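Local coordinates for putative ring-cleaving dioxygenase mhqO (Bacillus subtilis subsp. subtilis, PDB 3OAJ), which is a putative iron-dependent extradiol ring-cleavage dioxygenase that may contribute to the breakdown of aromatic compounds, at residues A[185-190]-A[201-206]. Sequence-based numbering, arbitrary orientation.
Sequences DFVRYR and LKLTPI
The carboxylate of D185 lies across K202 and T204, with OD2 doing most of the gripping. CG of D185 stands anti to the backbone N (chi1 -161°), which carries the carboxylate across to the end of strand 198-202 and the residues just beyond it. K202 runs extended past OD2 and bends only at its last torsion (chi4 64°), which brings NZ back to 2.7 Å from D185 OD2 in a salt bridge on the anti side, close to the carboxylate plane. T204 OG1 donates to the same D185 OD2 from the syn side at 2.6 Å, 30° out of that plane, and the backbone N of T204 adds a weak bond. Next to this cluster the strands pair antiparallel: V187 and L201 form the hydrogen-bonded pair, with V187 N to L201 O at 2.9 Å and L201 N to V187 O at 2.8 Å; just beyond the strand ends L203 N bonds to D185 O. F186 and K202, the adjoining non-hydrogen-bonded pair, share one face; the F186 ring meets K202 CA obliquely and also makes a cation-pi contact with R111. On the other face V187 CG1 rests 3.8 Å from L201 CB, and L201 also packs on T167 and A168 of helix 164-174. The contact thus ties the hairpin of strands 186-190 and 198-202, away from the metal site. Two donors converging on OD2, one cationic, would probably favour an ionised D185 and limit its rotation.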
ATOM      1  N   ASP A 185      12.304  -1.409 -19.743  1.00 14.33           N
ATOM      2  CA  ASP A 185      12.816  -0.322 -18.929  1.00 14.95           C
ATOM      3  C   ASP A 185      12.822  -0.600 -17.428  1.00 14.02           C
ATOM      4  O   ASP A 185      12.749   0.330 -16.625  1.00 14.71           O
ATOM      5  CB  ASP A 185      12.071   0.990 -19.228  1.00 16.86           C
ATOM      6  CG  ASP A 185      12.851   2.219 -18.767  1.00 16.94           C
ATOM      7  OD1 ASP A 185      14.088   2.273 -18.965  1.00 18.88           O
ATOM      8  OD2 ASP A 185      12.227   3.125 -18.186  1.00 19.76           O
ATOM      9  N   PHE A 186      12.935  -1.873 -17.045  1.00 12.95           N
ATOM     10  CA  PHE A 186      12.812  -2.257 -15.637  1.00 13.20           C
ATOM     11  C   PHE A 186      13.933  -3.144 -15.136  1.00 12.22           C
ATOM     12  O   PHE A 186      14.462  -3.962 -15.883  1.00 12.77           O
ATOM     13  CB  PHE A 186      11.500  -3.005 -15.399  1.00 14.53           C
ATOM     14  CG  PHE A 186      10.274  -2.192 -15.703  1.00 18.39           C
ATOM     15  CD1 PHE A 186       9.881  -1.152 -14.854  1.00 16.84           C
ATOM     16  CD2 PHE A 186       9.520  -2.464 -16.836  1.00 16.57           C
ATOM     17  CE1 PHE A 186       8.731  -0.390 -15.137  1.00 19.46           C
ATOM     18  CE2 PHE A 186       8.379  -1.712 -17.131  1.00 19.03           C
ATOM     19  CZ  PHE A 186       7.985  -0.675 -16.281  1.00 18.07           C
ATOM     20  N   VAL A 187      14.285  -2.979 -13.864  1.00 11.38           N
ATOM     21  CA  VAL A 187      14.973  -4.035 -13.134  1.00 11.61           C
ATOM     22  C   VAL A 187      14.007  -4.558 -12.075  1.00 11.25           C
ATOM     23  O   VAL A 187      13.273  -3.779 -11.445  1.00 11.54           O
ATOM     24  CB  VAL A 187      16.347  -3.583 -12.551  1.00 12.11           C
ATOM     25  CG1 VAL A 187      16.172  -2.419 -11.588  1.00 13.87           C
ATOM     26  CG2 VAL A 187      17.076  -4.753 -11.889  1.00 13.92           C
ATOM     27  N   ARG A 188      13.986  -5.881 -11.916  1.00 11.07           N
ATOM     28  CA  ARG A 188      13.070  -6.545 -10.985  1.00 10.87           C
ATOM     29  C   ARG A 188      13.820  -7.149  -9.808  1.00 11.10           C
ATOM     30  O   ARG A 188      14.869  -7.793  -9.984  1.00 11.05           O
ATOM     31  CB  ARG A 188      12.278  -7.641 -11.702  1.00 10.81           C
ATOM     32  CG  ARG A 188      11.388  -8.484 -10.780  1.00 11.75           C
ATOM     33  CD  ARG A 188      10.363  -9.277 -11.576  1.00 11.76           C
ATOM     34  NE  ARG A 188       9.265  -8.407 -11.989  1.00 11.83           N
ATOM     35  CZ  ARG A 188       8.076  -8.824 -12.413  1.00 12.02           C
ATOM     36  NH1 ARG A 188       7.819 -10.125 -12.482  1.00 12.85           N
ATOM     37  NH2 ARG A 188       7.145  -7.932 -12.746  1.00 12.23           N
ATOM     38  N   TYR A 189      13.259  -6.950  -8.628  1.00 11.63           N
ATOM     39  CA  TYR A 189      13.733  -7.476  -7.380  1.00 12.12           C
ATOM     40  C   TYR A 189      12.662  -8.297  -6.674  1.00 11.39           C
ATOM     41  O   TYR A 189      11.530  -8.039  -6.825  1.00 10.99           O
ATOM     42  CB  TYR A 189      14.204  -6.312  -6.480  1.00 13.79           C
ATOM     43  CG  TYR A 189      15.483  -5.683  -6.943  1.00 16.05           C
ATOM     44  CD1 TYR A 189      16.654  -6.293  -6.686  1.00 15.39           C
ATOM     45  CD2 TYR A 189      15.525  -4.514  -7.639  1.00 15.71           C
ATOM     46  CE1 TYR A 189      17.791  -5.821  -7.089  1.00 17.85           C
ATOM     47  CE2 TYR A 189      16.747  -4.026  -8.071  1.00 17.45           C
ATOM     48  CZ  TYR A 189      17.857  -4.714  -7.770  1.00 16.27           C
ATOM     49  OH  TYR A 189      19.090  -4.337  -8.087  1.00 19.74           O
ATOM     50  N   ARG A 190      13.063  -9.290  -5.901  1.00 11.78           N
ATOM     51  CA  ARG A 190      12.120 -10.127  -5.168  1.00 13.05           C
ATOM     52  C   ARG A 190      12.548 -10.192  -3.705  1.00 11.95           C
ATOM     53  O   ARG A 190      13.722 -10.445  -3.410  1.00 11.89           O
ATOM     54  CB  ARG A 190      12.067 -11.528  -5.802  1.00 16.70           C
ATOM     55  CG  ARG A 190      11.310 -12.582  -5.038  1.00 23.77           C
ATOM     56  CD  ARG A 190      11.168 -13.859  -5.863  1.00 22.51           C
ATOM     57  NE  ARG A 190      10.085 -13.753  -6.832  1.00 26.00           N
ATOM     58  CZ  ARG A 190       8.824 -14.101  -6.573  1.00 24.54           C
ATOM     59  NH1 ARG A 190       8.505 -14.592  -5.377  1.00 26.84           N
ATOM     60  NH2 ARG A 190       7.893 -13.980  -7.515  1.00 27.22           N
ATOM     61  N   LEU A 201      11.660  -1.607 -10.624  1.00 10.74           N
ATOM     62  CA  LEU A 201      12.243  -0.279 -10.575  1.00 11.68           C
ATOM     63  C   LEU A 201      12.446   0.172 -12.014  1.00 12.66           C
ATOM     64  O   LEU A 201      13.122  -0.501 -12.800  1.00 13.29           O
ATOM     65  CB  LEU A 201      13.570  -0.308  -9.794  1.00 12.76           C
ATOM     66  CG  LEU A 201      14.490   0.915  -9.841  1.00 13.51           C
ATOM     67  CD1 LEU A 201      13.845   2.150  -9.209  1.00 13.50           C
ATOM     68  CD2 LEU A 201      15.800   0.597  -9.136  1.00 13.49           C
ATOM     69  N   LYS A 202      11.850   1.309 -12.355  1.00 13.64           N
ATOM     70  CA  LYS A 202      12.007   1.901 -13.670  1.00 15.93           C
ATOM     71  C   LYS A 202      13.412   2.486 -13.785  1.00 17.89           C
ATOM     72  O   LYS A 202      13.903   3.156 -12.874  1.00 17.69           O
ATOM     73  CB  LYS A 202      10.931   2.965 -13.915  1.00 17.10           C
ATOM     74  CG  LYS A 202      10.850   3.417 -15.372  1.00 18.76           C
ATOM     75  CD  LYS A 202       9.566   4.186 -15.639  1.00 19.27           C
ATOM     76  CE  LYS A 202       9.557   4.814 -17.038  1.00 19.84           C
ATOM     77  NZ  LYS A 202       9.592   3.836 -18.155  1.00 20.62           N
ATOM     78  N   LEU A 203      14.066   2.209 -14.904  1.00 19.76           N
ATOM     79  CA  LEU A 203      15.480   2.543 -15.033  1.00 22.03           C
ATOM     80  C   LEU A 203      15.740   3.910 -15.637  1.00 23.38           C
ATOM     81  O   LEU A 203      16.857   4.428 -15.541  1.00 23.71           O
ATOM     82  CB  LEU A 203      16.229   1.442 -15.774  1.00 23.39           C
ATOM     83  CG  LEU A 203      16.425   0.213 -14.872  1.00 24.59           C
ATOM     84  CD1 LEU A 203      16.865  -0.973 -15.682  1.00 24.67           C
ATOM     85  CD2 LEU A 203      17.404   0.485 -13.736  1.00 24.44           C
ATOM     86  N   THR A 204      14.720   4.488 -16.260  1.00 24.43           N
ATOM     87  CA  THR A 204      14.860   5.828 -16.822  1.00 26.16           C
ATOM     88  C   THR A 204      13.920   6.811 -16.122  1.00 26.75           C
ATOM     89  O   THR A 204      12.699   6.624 -16.140  1.00 26.43           O
ATOM     90  CB  THR A 204      14.661   5.860 -18.360  1.00 27.31           C
ATOM     91  OG1 THR A 204      13.330   5.465 -18.695  1.00 32.29           O
ATOM     92  CG2 THR A 204      15.660   4.947 -19.063  1.00 31.47           C
ATOM     93  N   PRO A 205      14.495   7.852 -15.480  1.00 27.67           N
ATOM     94  CA  PRO A 205      13.710   8.932 -14.865  1.00 28.43           C
ATOM     95  C   PRO A 205      12.734   9.585 -15.851  1.00 29.50           C
ATOM     96  O   PRO A 205      13.110   9.874 -16.990  1.00 29.74           O
ATOM     97  CB  PRO A 205      14.782   9.938 -14.434  1.00 28.37           C
ATOM     98  CG  PRO A 205      16.000   9.108 -14.189  1.00 29.25           C
ATOM     99  CD  PRO A 205      15.938   7.987 -15.195  1.00 27.94           C
ATOM    100  N   ILE A 206      11.495   9.802 -15.405  1.00 30.42           N
ATOM    101  CA  ILE A 206      10.447  10.435 -16.224  1.00 31.37           C
ATOM    102  C   ILE A 206      10.064  11.844 -15.762  1.00 31.86           C
ATOM    103  O   ILE A 206       9.009  12.361 -16.140  1.00 32.45           O
ATOM    104  CB  ILE A 206       9.150   9.579 -16.294  1.00 31.74           C
ATOM    105  CG1 ILE A 206       8.571   9.315 -14.889  1.00 33.28           C
ATOM    106  CG2 ILE A 206       9.400   8.295 -17.084  1.00 33.50           C
ATOM    107  CD1 ILE A 206       7.066   9.143 -14.860  1.00 32.03           C
TER